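Local coordinates for putative aminomethyltransferase (Leptospirillum rubarum, PDB 3TTG), which probably binds folate and resembles the glycine cleavage T-protein, although the reaction it serves is not established, at residues A[31-36]-A[222-227]; A[54-59]-A[66-71]; A[90-95]-A[173-178]; A[165-170]-A[194-199]; A[253-258]-A[268-273]. One frame throughout, in Å; residues are numbered along the deposited sequence. Where two conformers were deposited one is given.

In the fold
Interactions 1 to 4 lie in the folate-binding region, and interaction 5 follows later in the chain, on the loop 253-258 and helix 263-271. Interaction 3 is the most central, its centre about 9 Å from the centre of the chain, where one sheet meets a loop leaving another. It touches interaction 2 directly: Gln70 NE2 probably bonds to Cys93 O at 2.9 Å. Interaction 2 in turn meets interaction 5, with Asp66 packed against Ser254. Interaction 4 adjoins interaction 3 through the strand at 170-173, the two centres about 21 Å apart. Interaction 1 stands on the other side of the chain's centre from interactions 2 and 5, its centre about 33 Å from that of interaction 5.

Interaction 1. Residues A[31-36]-A[222-227]; sequences IAHKKF and LAYLTE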
# COMPACT_ATOMS: atom_id res chain seq x y z
N ILE A 31 -19.44 -1.62 -7.04
CA ILE A 31 -19.19 -1.29 -8.44
C ILE A 31 -17.70 -1.36 -8.71
O ILE A 31 -17.28 -1.85 -9.76
CB ILE A 31 -19.80 0.09 -8.79
CG1 ILE A 31 -21.33 0.11 -8.54
CG2 ILE A 31 -19.47 0.51 -10.24
CD1 ILE A 31 -21.89 1.61 -8.47
N ALA A 32 -16.87 -0.86 -7.79
CA ALA A 32 -15.43 -0.91 -8.02
C ALA A 32 -14.91 -2.35 -8.06
O ALA A 32 -14.04 -2.65 -8.87
CB ALA A 32 -14.69 -0.12 -6.97
N HIS A 33 -15.49 -3.27 -7.24
CA HIS A 33 -15.09 -4.68 -7.23
C HIS A 33 -15.51 -5.41 -8.51
O HIS A 33 -14.83 -6.34 -8.91
CB HIS A 33 -15.69 -5.42 -6.00
CG HIS A 33 -15.07 -5.05 -4.71
ND1 HIS A 33 -13.80 -5.45 -4.38
CD2 HIS A 33 -15.59 -4.36 -3.68
CE1 HIS A 33 -13.59 -5.02 -3.14
NE2 HIS A 33 -14.62 -4.31 -2.71
N LYS A 34 -16.60 -5.00 -9.14
CA LYS A 34 -17.13 -5.66 -10.33
C LYS A 34 -16.63 -5.00 -11.63
O LYS A 34 -16.45 -5.69 -12.62
CB LYS A 34 -18.67 -5.62 -10.28
CG LYS A 34 -19.37 -6.65 -11.18
CD LYS A 34 -20.83 -6.27 -11.51
CE LYS A 34 -21.03 -5.78 -12.93
NZ LYS A 34 -22.41 -5.25 -13.15
N LYS A 35 -16.50 -3.67 -11.66
CA LYS A 35 -16.05 -2.93 -12.84
C LYS A 35 -14.75 -2.19 -12.53
O LYS A 35 -13.65 -2.72 -12.73
CB LYS A 35 -17.17 -1.99 -13.33
CG LYS A 35 -18.43 -2.78 -13.74
CD LYS A 35 -19.29 -2.10 -14.79
CE LYS A 35 -20.73 -2.53 -14.72
NZ LYS A 35 -21.60 -1.80 -15.69
N PHE A 36 -14.85 -0.96 -12.08
CA PHE A 36 -13.67 -0.20 -11.69
C PHE A 36 -14.09 1.00 -10.89
O PHE A 36 -15.24 1.44 -10.98
CB PHE A 36 -12.77 0.23 -12.90
CG PHE A 36 -13.37 1.30 -13.78
CD1 PHE A 36 -13.15 2.65 -13.52
CD2 PHE A 36 -14.21 0.97 -14.83
CE1 PHE A 36 -13.74 3.63 -14.31
CE2 PHE A 36 -14.80 1.95 -15.61
CZ PHE A 36 -14.54 3.27 -15.36
N LEU A 222 -11.01 3.99 0.80
CA LEU A 222 -10.45 3.30 1.96
C LEU A 222 -11.21 1.99 2.29
O LEU A 222 -10.55 1.02 2.66
CB LEU A 222 -10.39 4.20 3.21
CG LEU A 222 -9.02 4.64 3.63
CD1 LEU A 222 -8.20 3.41 4.17
CD2 LEU A 222 -8.23 5.30 2.46
N ALA A 223 -12.57 1.98 2.20
CA ALA A 223 -13.36 0.77 2.40
C ALA A 223 -12.93 -0.29 1.38
O ALA A 223 -12.70 -1.46 1.75
CB ALA A 223 -14.83 1.10 2.29
N TYR A 224 -12.77 0.12 0.10
CA TYR A 224 -12.35 -0.78 -0.95
C TYR A 224 -10.98 -1.41 -0.59
O TYR A 224 -10.83 -2.64 -0.65
CB TYR A 224 -12.30 -0.04 -2.32
CG TYR A 224 -11.77 -0.93 -3.41
CD1 TYR A 224 -12.63 -1.60 -4.27
CD2 TYR A 224 -10.40 -1.09 -3.60
CE1 TYR A 224 -12.14 -2.47 -5.26
CE2 TYR A 224 -9.90 -1.96 -4.58
CZ TYR A 224 -10.78 -2.66 -5.39
OH TYR A 224 -10.29 -3.47 -6.40
N LEU A 225 -10.00 -0.57 -0.23
CA LEU A 225 -8.67 -1.10 0.14
C LEU A 225 -8.74 -2.03 1.36
O LEU A 225 -8.04 -3.06 1.42
CB LEU A 225 -7.65 0.01 0.42
CG LEU A 225 -7.29 0.93 -0.74
CD1 LEU A 225 -6.32 1.99 -0.26
CD2 LEU A 225 -6.78 0.17 -1.95
N THR A 226 -9.59 -1.67 2.33
CA THR A 226 -9.71 -2.54 3.55
C THR A 226 -10.39 -3.87 3.18
O THR A 226 -9.97 -4.93 3.68
CB THR A 226 -10.46 -1.82 4.67
OG1 THR A 226 -9.82 -0.52 4.79
CG2 THR A 226 -10.35 -2.58 6.03
N GLU A 227 -11.40 -3.82 2.29
CA GLU A 227 -12.07 -5.06 1.78
C GLU A 227 -11.06 -5.99 1.06
O GLU A 227 -11.19 -7.21 1.14
CB GLU A 227 -13.25 -4.70 0.83
CG GLU A 227 -14.50 -4.26 1.58
CD GLU A 227 -15.62 -3.63 0.77
OE1 GLU A 227 -15.37 -3.21 -0.38
OE2 GLU A 227 -16.77 -3.60 1.26
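Tyr224 is where helix 218-227 first meets helix 29-34. With CG anti to the backbone N (chi1 176°), the ring reaches across so that CD1 lies 3.7 Å from Ala32 CB. Its neighbour CE1 sits over one face of the His33 imidazole, toward the rim and 3.5 Å from ND1. The two rings form an offset stack, their centroids 4.5 Å apart and planes 26° from parallel. This is helix-to-helix packing within the folate-binding domain, and helix 218-227 also packs against strands 306-316 and 321-329 of the C-terminal barrel. There Thr226 OG1 bonds back to Leu222 O at 2.7 Å and also meets Arg312 and Ser314. Glu227 follows with an extended chain. Its OE1 accepts from His33 NE2 at 2.7 Å and 159°, which should restrict rotation of the imidazole; OE1 lies in the imidazole plane, while the nitrogen comes from above the carboxylate plane. Thr29 OG1 also bonds OE1, and Ser316 OG holds OE2.

Interaction 2. Residues A[54-59]-A[66-71]; sequences DRKNFL and DILKQD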
# COMPACT_ATOMS: atom_id res chain seq x y z
N ASP A 54 26.29 6.65 -9.47
CA ASP A 54 26.16 5.74 -8.30
C ASP A 54 24.73 5.62 -7.80
O ASP A 54 24.54 5.12 -6.70
CB ASP A 54 27.03 6.24 -7.14
CG ASP A 54 28.53 6.27 -7.45
OD1 ASP A 54 28.98 5.50 -8.33
OD2 ASP A 54 29.24 7.08 -6.83
N ARG A 55 23.71 5.97 -8.60
CA ARG A 55 22.32 5.91 -8.13
C ARG A 55 21.91 4.51 -7.67
O ARG A 55 21.19 4.38 -6.69
CB ARG A 55 21.34 6.44 -9.20
CG ARG A 55 21.24 5.60 -10.45
CD ARG A 55 20.52 6.30 -11.57
NE ARG A 55 20.40 5.45 -12.76
CZ ARG A 55 21.36 5.19 -13.65
NH1 ARG A 55 22.59 5.67 -13.48
NH2 ARG A 55 21.11 4.43 -14.69
N LYS A 56 22.37 3.48 -8.37
CA LYS A 56 21.92 2.10 -8.14
C LYS A 56 22.50 1.54 -6.85
O LYS A 56 21.79 1.02 -6.03
CB LYS A 56 22.31 1.21 -9.35
CG LYS A 56 21.51 1.54 -10.63
CD LYS A 56 20.42 0.49 -10.97
CE LYS A 56 19.88 0.61 -12.39
NZ LYS A 56 18.52 1.23 -12.43
N ASN A 57 23.80 1.61 -6.71
CA ASN A 57 24.48 1.15 -5.50
C ASN A 57 23.99 1.94 -4.26
O ASN A 57 23.85 1.39 -3.16
CB ASN A 57 26.00 1.31 -5.71
CG ASN A 57 26.59 0.26 -6.64
OD1 ASN A 57 25.91 -0.67 -7.09
ND2 ASN A 57 27.88 0.38 -6.97
N PHE A 58 23.82 3.25 -4.44
CA PHE A 58 23.35 4.13 -3.41
C PHE A 58 21.96 3.62 -2.88
O PHE A 58 21.82 3.33 -1.70
CB PHE A 58 23.27 5.56 -3.95
CG PHE A 58 22.47 6.53 -3.12
CD1 PHE A 58 22.80 6.77 -1.80
CD2 PHE A 58 21.31 7.08 -3.62
CE1 PHE A 58 21.98 7.57 -0.99
CE2 PHE A 58 20.51 7.92 -2.83
CZ PHE A 58 20.85 8.14 -1.52
N LEU A 59 21.00 3.46 -3.75
CA LEU A 59 19.67 3.01 -3.34
C LEU A 59 19.63 1.57 -2.90
O LEU A 59 18.92 1.25 -1.95
CB LEU A 59 18.65 3.26 -4.45
CG LEU A 59 18.34 4.75 -4.70
CD1 LEU A 59 17.30 4.89 -5.82
CD2 LEU A 59 17.81 5.42 -3.46
N ASP A 66 15.62 -5.61 -3.83
CA ASP A 66 16.66 -5.71 -4.85
C ASP A 66 16.28 -4.80 -6.06
O ASP A 66 15.36 -5.15 -6.83
CB ASP A 66 16.80 -7.14 -5.32
CG ASP A 66 18.00 -7.32 -6.22
OD1 ASP A 66 18.53 -6.29 -6.73
OD2 ASP A 66 18.37 -8.47 -6.46
N ILE A 67 16.91 -3.62 -6.11
CA ILE A 67 16.73 -2.57 -7.14
C ILE A 67 17.58 -2.87 -8.39
O ILE A 67 17.21 -2.42 -9.44
CB ILE A 67 17.16 -1.17 -6.48
CG1 ILE A 67 16.27 -0.82 -5.29
CG2 ILE A 67 17.23 0.01 -7.47
CD1 ILE A 67 14.80 -1.10 -5.44
N LEU A 68 18.74 -3.55 -8.26
CA LEU A 68 19.67 -3.85 -9.36
C LEU A 68 19.10 -4.84 -10.36
O LEU A 68 19.29 -4.67 -11.57
CB LEU A 68 21.00 -4.45 -8.82
CG LEU A 68 21.81 -3.63 -7.84
CD1 LEU A 68 23.00 -4.46 -7.30
CD2 LEU A 68 22.25 -2.34 -8.46
N LYS A 69 18.47 -5.90 -9.86
CA LYS A 69 17.89 -6.95 -10.71
C LYS A 69 16.68 -6.45 -11.50
O LYS A 69 16.39 -7.00 -12.57
CB LYS A 69 17.48 -8.19 -9.88
CG LYS A 69 16.12 -8.12 -9.14
CD LYS A 69 15.10 -9.19 -9.61
CE LYS A 69 14.39 -8.93 -10.94
NZ LYS A 69 15.12 -9.47 -12.14
N GLN A 70 15.96 -5.44 -10.95
CA GLN A 70 14.75 -4.89 -11.55
C GLN A 70 14.94 -4.52 -13.03
O GLN A 70 15.90 -3.83 -13.36
CB GLN A 70 14.27 -3.67 -10.75
CG GLN A 70 12.80 -3.40 -10.93
CD GLN A 70 12.33 -2.20 -10.14
OE1 GLN A 70 12.74 -1.98 -9.00
NE2 GLN A 70 11.51 -1.39 -10.74
N ASP A 71 13.99 -4.95 -13.90
CA ASP A 71 14.03 -4.66 -15.36
C ASP A 71 13.59 -3.21 -15.70
O ASP A 71 13.16 -2.46 -14.82
CB ASP A 71 13.16 -5.65 -16.15
CG ASP A 71 13.24 -7.09 -15.67
OD1 ASP A 71 12.71 -7.39 -14.57
OD2 ASP A 71 13.85 -7.93 -16.39
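Leu68 reaches from its loop to the first turn of helix 55-60 and touches Lys56 with a single methyl. Its CB keeps 5.8 Å from Lys56 CB. CG stands anti to the carbonyl carbon (chi1 -59°), which carries the branch toward the helix, though CG itself is still short of contact. At the tip the two methyls part. CD2 packs at 3.7 Å against Lys56 CB and lies 4.2 Å from Asn57 OD1, with the carbonyl oxygen of Lys56 also close by. CD1 stays farther off, 4.8 Å from that same Asn57 OD1. The touch is purely van der Waals and sits at the surface. Deeper in, Ile67 and Leu59 face each other more loosely, Ile67 CG2 being 4.7 Å from Leu59 CB, and Leu59 continues onto Val50, Ile100 and Leu102 of the sheet below. The loop is secured at its start by Gln60, whose side chain bonds Asp66 OD1 and Ile67 N, and further along by Gln70, which bonds Ser74 and Ser76. Asp66 OD1 also accepts from Lys69 N at 3.2 Å, nearly straight at 171°: an Asx motif opening the short helical run 67-69, in the loop that leads from helix 55-60 to strand 75-81.

Interaction 3. Residues A[90-95]-A[173-178]; sequences DAWCGN and IHPTSF
His174 NE2 is hydrogen-bonded to Asp189 OD2 of strand 187-193, and the imidazole positioned this way lies over one face of the Trp92 indole. The contact joins two sheets of the folate-binding domain: Trp92 projects from strand 87-96 of the five-stranded antiparallel sheet, while His174 lies in the 173-178 segment that runs on from strand 170-173 of the mixed sheet. Trp92 has CG anti to its carbonyl carbon (chi1 -64°), which sends the indole out toward that segment. The six-membered ring and the imidazole have centroids 4.2 Å apart and planes tilted by 36°, too oblique for a stack. Beyond His174, Pro175 meets the benzene end of the indole, its CD 3.4 Å from Trp92 CZ3. Phe178 CE1 closes in at 4.0 Å from Trp92 CH2, and Tyr77 meets the rings of both Trp92 and Phe178, the latter edge-to-face. Trp92, His174 and Phe178 are buried. The closest approach is of Trp92 CZ2 to His174 ND1, 3.3 Å, with CZ2 poised above the imidazole plane near its rim.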
# COMPACT_ATOMS: atom_id res chain seq x y z
N ASP A 90 7.58 2.98 2.92
CA ASP A 90 7.46 2.07 1.82
C ASP A 90 7.59 2.96 0.56
O ASP A 90 7.54 4.16 0.67
CB ASP A 90 6.18 1.21 1.84
CG ASP A 90 4.87 1.96 1.59
OD1 ASP A 90 4.92 3.17 1.45
OD2 ASP A 90 3.85 1.32 1.41
N ALA A 91 7.90 2.39 -0.57
CA ALA A 91 7.92 3.12 -1.84
C ALA A 91 7.65 2.18 -3.02
O ALA A 91 8.11 1.05 -3.00
CB ALA A 91 9.27 3.82 -2.04
N TRP A 92 7.07 2.71 -4.08
CA TRP A 92 7.01 2.09 -5.38
C TRP A 92 8.24 2.58 -6.09
O TRP A 92 8.55 3.79 -6.02
CB TRP A 92 5.71 2.40 -6.14
CG TRP A 92 4.51 1.86 -5.46
CD1 TRP A 92 3.62 2.55 -4.70
CD2 TRP A 92 4.19 0.47 -5.29
NE1 TRP A 92 2.75 1.68 -4.09
CE2 TRP A 92 3.05 0.40 -4.47
CE3 TRP A 92 4.69 -0.72 -5.86
CZ2 TRP A 92 2.42 -0.81 -4.16
CZ3 TRP A 92 4.11 -1.93 -5.50
CH2 TRP A 92 2.95 -1.96 -4.69
N CYS A 93 8.95 1.68 -6.77
CA CYS A 93 10.22 1.96 -7.42
C CYS A 93 10.17 1.57 -8.89
O CYS A 93 9.88 0.42 -9.22
CB CYS A 93 11.36 1.23 -6.71
SG CYS A 93 11.31 1.29 -4.90
N GLY A 94 10.53 2.52 -9.75
CA GLY A 94 10.60 2.33 -11.19
C GLY A 94 11.90 2.84 -11.78
O GLY A 94 12.59 3.62 -11.15
N ASN A 95 12.23 2.43 -12.99
CA ASN A 95 13.41 2.89 -13.73
C ASN A 95 12.98 3.55 -15.02
O ASN A 95 12.12 3.00 -15.71
CB ASN A 95 14.34 1.73 -14.09
CG ASN A 95 14.75 0.89 -12.92
OD1 ASN A 95 15.82 1.08 -12.34
ND2 ASN A 95 13.90 -0.05 -12.54
N ILE A 173 1.48 0.30 -12.42
CA ILE A 173 0.50 -0.77 -12.26
C ILE A 173 1.07 -1.64 -11.19
O ILE A 173 2.14 -2.22 -11.40
CB ILE A 173 0.11 -1.56 -13.50
CG1 ILE A 173 -0.21 -0.69 -14.71
CG2 ILE A 173 -1.04 -2.51 -13.17
CD1 ILE A 173 -1.25 0.20 -14.57
N HIS A 174 0.41 -1.72 -10.07
CA HIS A 174 0.93 -2.50 -8.95
C HIS A 174 1.00 -3.99 -9.29
O HIS A 174 0.19 -4.51 -10.08
CB HIS A 174 0.01 -2.37 -7.71
CG HIS A 174 -0.08 -1.02 -7.06
ND1 HIS A 174 -0.48 -0.89 -5.75
CD2 HIS A 174 0.08 0.22 -7.58
CE1 HIS A 174 -0.56 0.42 -5.51
NE2 HIS A 174 -0.21 1.11 -6.58
N PRO A 175 1.83 -4.75 -8.57
CA PRO A 175 1.69 -6.22 -8.64
C PRO A 175 0.31 -6.62 -8.15
O PRO A 175 -0.26 -5.94 -7.27
CB PRO A 175 2.78 -6.74 -7.70
CG PRO A 175 3.27 -5.61 -6.97
CD PRO A 175 2.84 -4.34 -7.59
N THR A 176 -0.28 -7.67 -8.72
CA THR A 176 -1.62 -8.09 -8.30
C THR A 176 -1.55 -8.80 -6.92
O THR A 176 -2.53 -8.73 -6.21
CB THR A 176 -2.27 -8.92 -9.37
OG1 THR A 176 -1.40 -10.02 -9.65
CG2 THR A 176 -2.55 -8.09 -10.64
N SER A 177 -0.37 -9.32 -6.49
CA SER A 177 -0.20 -9.96 -5.18
C SER A 177 0.38 -8.99 -4.18
O SER A 177 1.30 -8.23 -4.50
CB SER A 177 0.67 -11.22 -5.26
OG SER A 177 -0.10 -12.16 -5.98
N PHE A 178 -0.18 -8.99 -2.96
CA PHE A 178 0.30 -8.07 -1.97
C PHE A 178 0.44 -8.75 -0.62
O PHE A 178 1.27 -9.66 -0.51
CB PHE A 178 -0.57 -6.77 -1.98
CG PHE A 178 0.16 -5.57 -1.43
CD1 PHE A 178 1.42 -5.21 -1.93
CD2 PHE A 178 -0.35 -4.86 -0.35
CE1 PHE A 178 2.09 -4.09 -1.44
CE2 PHE A 178 0.35 -3.73 0.15
CZ PHE A 178 1.57 -3.37 -0.39

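Interaction 4. Residues A[165-170]-A[194-199]; sequences LKNGGY and IDQFET
Gln196 and Asn167 approach with their amide planes 74° apart, so the two groups meet nearly crosswise rather than as a flat amide pair. The Gln196 chain is extended beyond CG and points its amide at the tip of the 165-170 turn. There NE2 donates to the backbone oxygen, Asn167 O, at 2.9 Å and 168°. The bond lies in the plane of the Gln196 amide, but the donor stands well above the carbonyl plane of Asn167. The other arm of the amide, OE1, rests beside the Asn167 side chain, 3.3 Å from its CB. Asn167 turns CG into the position between backbone N and carbonyl carbon (chi1 48°), which brings its amide round to the Gln196 side, ND2 lying 2.7 Å from Gln196 OE1. A leucine in place of Gln196 would probably leave Asn167 O without this donor and the tip of the turn less firmly tied to segment 194-199. The turn itself is type I from Leu165 to Gly168, closed by Gly168 N to Leu165 O, and positive phi angles at Gly168 and Gly169 carry the chain back. It is the hairpin link between strands 161-164 and 170-173 at one border of the mixed sheet, while Gln196 lies at the approach to helix 197-211, whose Phe197 packs on Ile138 and makes a cation-pi contact with Arg136, both of strand 135-141.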
# COMPACT_ATOMS: atom_id res chain seq x y z
N LEU A 165 4.35 8.00 -19.95
CA LEU A 165 3.31 8.31 -20.94
C LEU A 165 3.97 9.21 -22.04
O LEU A 165 4.90 9.97 -21.76
CB LEU A 165 2.10 8.99 -20.27
CG LEU A 165 1.36 8.15 -19.27
CD1 LEU A 165 0.37 8.98 -18.46
CD2 LEU A 165 0.66 6.99 -19.95
N LYS A 166 3.52 9.08 -23.28
CA LYS A 166 4.16 9.83 -24.39
C LYS A 166 4.04 11.36 -24.20
O LYS A 166 4.95 12.12 -24.54
CB LYS A 166 3.64 9.38 -25.77
CG LYS A 166 2.16 9.55 -26.05
CD LYS A 166 1.85 9.38 -27.56
CE LYS A 166 2.21 8.02 -28.13
NZ LYS A 166 1.75 7.88 -29.54
N ASN A 167 2.94 11.76 -23.59
CA ASN A 167 2.63 13.15 -23.25
C ASN A 167 3.37 13.67 -21.98
O ASN A 167 3.27 14.86 -21.67
CB ASN A 167 1.11 13.26 -23.01
CG ASN A 167 0.54 12.18 -22.10
OD1 ASN A 167 0.14 11.09 -22.59
ND2 ASN A 167 0.61 12.40 -20.75
N GLY A 168 4.09 12.81 -21.28
CA GLY A 168 4.75 13.17 -20.03
C GLY A 168 3.93 12.52 -18.93
O GLY A 168 2.74 12.23 -19.10
N GLY A 169 4.52 12.31 -17.80
CA GLY A 169 3.79 11.62 -16.73
C GLY A 169 4.03 10.13 -16.75
O GLY A 169 4.75 9.60 -17.59
N TYR A 170 3.47 9.44 -15.78
CA TYR A 170 3.82 8.03 -15.56
C TYR A 170 2.63 7.20 -15.15
O TYR A 170 1.71 7.70 -14.51
CB TYR A 170 4.89 7.91 -14.43
CG TYR A 170 6.16 8.70 -14.66
CD1 TYR A 170 7.23 8.15 -15.36
CD2 TYR A 170 6.24 10.03 -14.29
CE1 TYR A 170 8.37 8.89 -15.64
CE2 TYR A 170 7.38 10.79 -14.58
CZ TYR A 170 8.43 10.23 -15.28
OH TYR A 170 9.56 10.95 -15.59
N ILE A 194 0.53 18.42 -14.63
CA ILE A 194 -0.45 19.44 -14.20
C ILE A 194 -1.28 20.02 -15.37
O ILE A 194 -2.51 20.12 -15.26
CB ILE A 194 0.25 20.62 -13.47
CG1 ILE A 194 1.00 20.22 -12.20
CG2 ILE A 194 -0.78 21.68 -13.12
CD1 ILE A 194 0.29 19.37 -11.30
N ASP A 195 -0.61 20.44 -16.45
CA ASP A 195 -1.31 21.08 -17.56
C ASP A 195 -2.26 20.13 -18.31
O ASP A 195 -3.11 20.62 -19.06
CB ASP A 195 -0.32 21.74 -18.55
CG ASP A 195 0.45 20.80 -19.46
OD1 ASP A 195 0.62 21.14 -20.64
OD2 ASP A 195 0.88 19.73 -19.00
N GLN A 196 -2.16 18.80 -18.10
CA GLN A 196 -3.04 17.82 -18.77
C GLN A 196 -4.13 17.25 -17.85
O GLN A 196 -4.97 16.46 -18.30
CB GLN A 196 -2.19 16.66 -19.27
CG GLN A 196 -1.28 17.12 -20.41
CD GLN A 196 -0.24 16.07 -20.70
OE1 GLN A 196 -0.53 14.89 -20.64
NE2 GLN A 196 0.99 16.48 -20.99
N PHE A 197 -4.10 17.65 -16.56
CA PHE A 197 -4.97 17.13 -15.53
C PHE A 197 -6.46 17.30 -15.84
O PHE A 197 -7.16 16.30 -15.77
CB PHE A 197 -4.66 17.76 -14.17
CG PHE A 197 -5.58 17.23 -13.10
CD1 PHE A 197 -5.43 15.95 -12.62
CD2 PHE A 197 -6.66 17.98 -12.65
CE1 PHE A 197 -6.25 15.47 -11.60
CE2 PHE A 197 -7.50 17.48 -11.67
CZ PHE A 197 -7.30 16.21 -11.16
N GLU A 198 -6.95 18.55 -16.03
CA GLU A 198 -8.38 18.84 -16.25
C GLU A 198 -8.92 18.09 -17.50
O GLU A 198 -10.08 17.67 -17.51
CB GLU A 198 -8.68 20.37 -16.38
CG GLU A 198 -8.41 21.22 -15.15
CD GLU A 198 -6.95 21.64 -14.96
OE1 GLU A 198 -6.07 21.11 -15.69
OE2 GLU A 198 -6.69 22.52 -14.11
N THR A 199 -8.09 17.93 -18.53
CA THR A 199 -8.42 17.18 -19.74
C THR A 199 -8.54 15.68 -19.41
O THR A 199 -9.44 15.03 -19.92
CB THR A 199 -7.35 17.41 -20.82
OG1 THR A 199 -7.37 18.79 -21.17
CG2 THR A 199 -7.59 16.58 -22.08

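Interaction 5. Residues A[253-258]-A[268-273]; sequences VSYNKG and RLKFQG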
# COMPACT_ATOMS: atom_id res chain seq x y z
N VAL A 253 10.90 -7.17 0.32
CA VAL A 253 12.27 -7.48 0.78
C VAL A 253 12.89 -8.49 -0.11
O VAL A 253 12.21 -9.45 -0.47
CB VAL A 253 12.19 -8.05 2.24
CG1 VAL A 253 13.54 -8.50 2.76
CG2 VAL A 253 11.57 -7.07 3.20
N SER A 254 14.17 -8.35 -0.40
CA SER A 254 14.95 -9.41 -1.05
C SER A 254 15.81 -10.08 -0.00
O SER A 254 16.56 -9.40 0.67
CB SER A 254 15.83 -8.91 -2.17
OG SER A 254 16.78 -9.89 -2.55
N TYR A 255 15.71 -11.42 0.13
CA TYR A 255 16.56 -12.20 1.02
C TYR A 255 17.83 -12.69 0.29
O TYR A 255 18.58 -13.44 0.89
CB TYR A 255 15.77 -13.41 1.56
CG TYR A 255 14.72 -12.99 2.55
CD1 TYR A 255 15.07 -12.61 3.84
CD2 TYR A 255 13.37 -12.92 2.19
CE1 TYR A 255 14.12 -12.12 4.73
CE2 TYR A 255 12.41 -12.46 3.09
CZ TYR A 255 12.78 -12.11 4.38
OH TYR A 255 11.85 -11.73 5.33
N ASN A 256 18.03 -12.37 -1.00
CA ASN A 256 19.23 -12.78 -1.74
C ASN A 256 20.20 -11.62 -2.05
O ASN A 256 21.35 -11.88 -2.36
CB ASN A 256 18.81 -13.46 -3.05
CG ASN A 256 18.17 -14.78 -2.81
OD1 ASN A 256 18.76 -15.65 -2.14
ND2 ASN A 256 16.94 -14.97 -3.28
N LYS A 257 19.83 -10.39 -1.84
CA LYS A 257 20.69 -9.28 -2.19
C LYS A 257 21.85 -9.03 -1.20
O LYS A 257 21.85 -9.55 -0.11
CB LYS A 257 19.86 -8.03 -2.34
CG LYS A 257 19.27 -7.53 -1.03
CD LYS A 257 18.54 -6.22 -1.15
CE LYS A 257 19.45 -5.06 -1.33
NZ LYS A 257 18.71 -3.77 -1.34
N GLY A 258 22.70 -8.09 -1.52
CA GLY A 258 23.81 -7.67 -0.67
C GLY A 258 23.39 -6.69 0.41
O GLY A 258 22.19 -6.46 0.63
N ARG A 268 17.63 -12.54 10.19
CA ARG A 268 17.56 -13.32 11.43
C ARG A 268 16.09 -13.66 11.80
O ARG A 268 15.81 -14.80 12.15
CB ARG A 268 18.25 -12.56 12.57
CG ARG A 268 18.27 -13.33 13.87
CD ARG A 268 19.25 -12.81 14.89
NE ARG A 268 19.50 -11.37 14.75
CZ ARG A 268 18.77 -10.38 15.27
NH1 ARG A 268 17.69 -10.64 16.00
NH2 ARG A 268 19.13 -9.11 15.07
N LEU A 269 15.18 -12.67 11.78
CA LEU A 269 13.75 -12.88 12.06
C LEU A 269 13.22 -14.02 11.16
O LEU A 269 12.60 -14.96 11.64
CB LEU A 269 12.93 -11.60 11.84
CG LEU A 269 11.41 -11.77 11.99
CD1 LEU A 269 11.03 -12.32 13.39
CD2 LEU A 269 10.66 -10.49 11.67
N LYS A 270 13.55 -13.96 9.88
CA LYS A 270 13.12 -14.93 8.89
C LYS A 270 13.63 -16.35 9.15
O LYS A 270 12.81 -17.24 9.21
CB LYS A 270 13.57 -14.45 7.51
CG LYS A 270 13.31 -15.41 6.37
CD LYS A 270 11.83 -15.52 6.10
CE LYS A 270 11.67 -16.15 4.75
NZ LYS A 270 10.27 -16.52 4.50
N PHE A 271 14.97 -16.56 9.33
CA PHE A 271 15.60 -17.86 9.42
C PHE A 271 15.74 -18.44 10.83
O PHE A 271 15.81 -19.66 10.97
CB PHE A 271 16.99 -17.77 8.76
CG PHE A 271 16.91 -17.62 7.26
CD1 PHE A 271 16.86 -18.72 6.44
CD2 PHE A 271 16.82 -16.37 6.67
CE1 PHE A 271 16.77 -18.58 5.06
CE2 PHE A 271 16.74 -16.24 5.28
CZ PHE A 271 16.68 -17.34 4.50
N GLN A 272 15.85 -17.63 11.86
CA GLN A 272 16.07 -18.17 13.21
C GLN A 272 15.02 -17.71 14.20
O GLN A 272 14.67 -18.45 15.11
CB GLN A 272 17.48 -17.76 13.72
CG GLN A 272 18.63 -18.57 13.08
CD GLN A 272 19.20 -17.99 11.79
OE1 GLN A 272 19.25 -16.77 11.58
NE2 GLN A 272 19.69 -18.87 10.90
N GLY A 273 14.54 -16.49 14.02
CA GLY A 273 13.57 -15.90 14.89
C GLY A 273 12.18 -16.42 14.66
O GLY A 273 11.92 -17.24 13.76
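With CG anti to the carbonyl carbon in Tyr255 (chi1 -72°), the ring swings toward helix 263-271; Lys270 answers with CG opposite its own backbone N (chi1 174°) and a bend at chi2 (69°) that lays its methylenes across that ring. The result is a CH-pi contact, Lys270 CG standing over the Tyr255 face 4.1 Å from the ring centroid. Lys270 CB lies 3.7 Å from Tyr255 CE1 at one rim, and CE lies over the same face, toward the CE2 rim. Val253 CG1 covers the opposite face. Phe271 adds a looser touch, its CE2 4.2 Å from Tyr255 CD1. The hydroxyl is bonded to Asp249. With an alanine in place of Tyr255, Lys270 would probably lose the surface its methylenes lie on, and Asp249 the hydroxyl. Just beside, Ser254 OG accepts from Asn256 N at 3.2 Å, an ST turn. It leads into Lys257, whose NZ bonds the carbonyls of Gln60, Ala63 and Gln65, and which opens the Lys-Gly-Cys-Tyr-Val-Gly-Gln-Glu sequence characteristic of YgfZ-type folate-binding proteins.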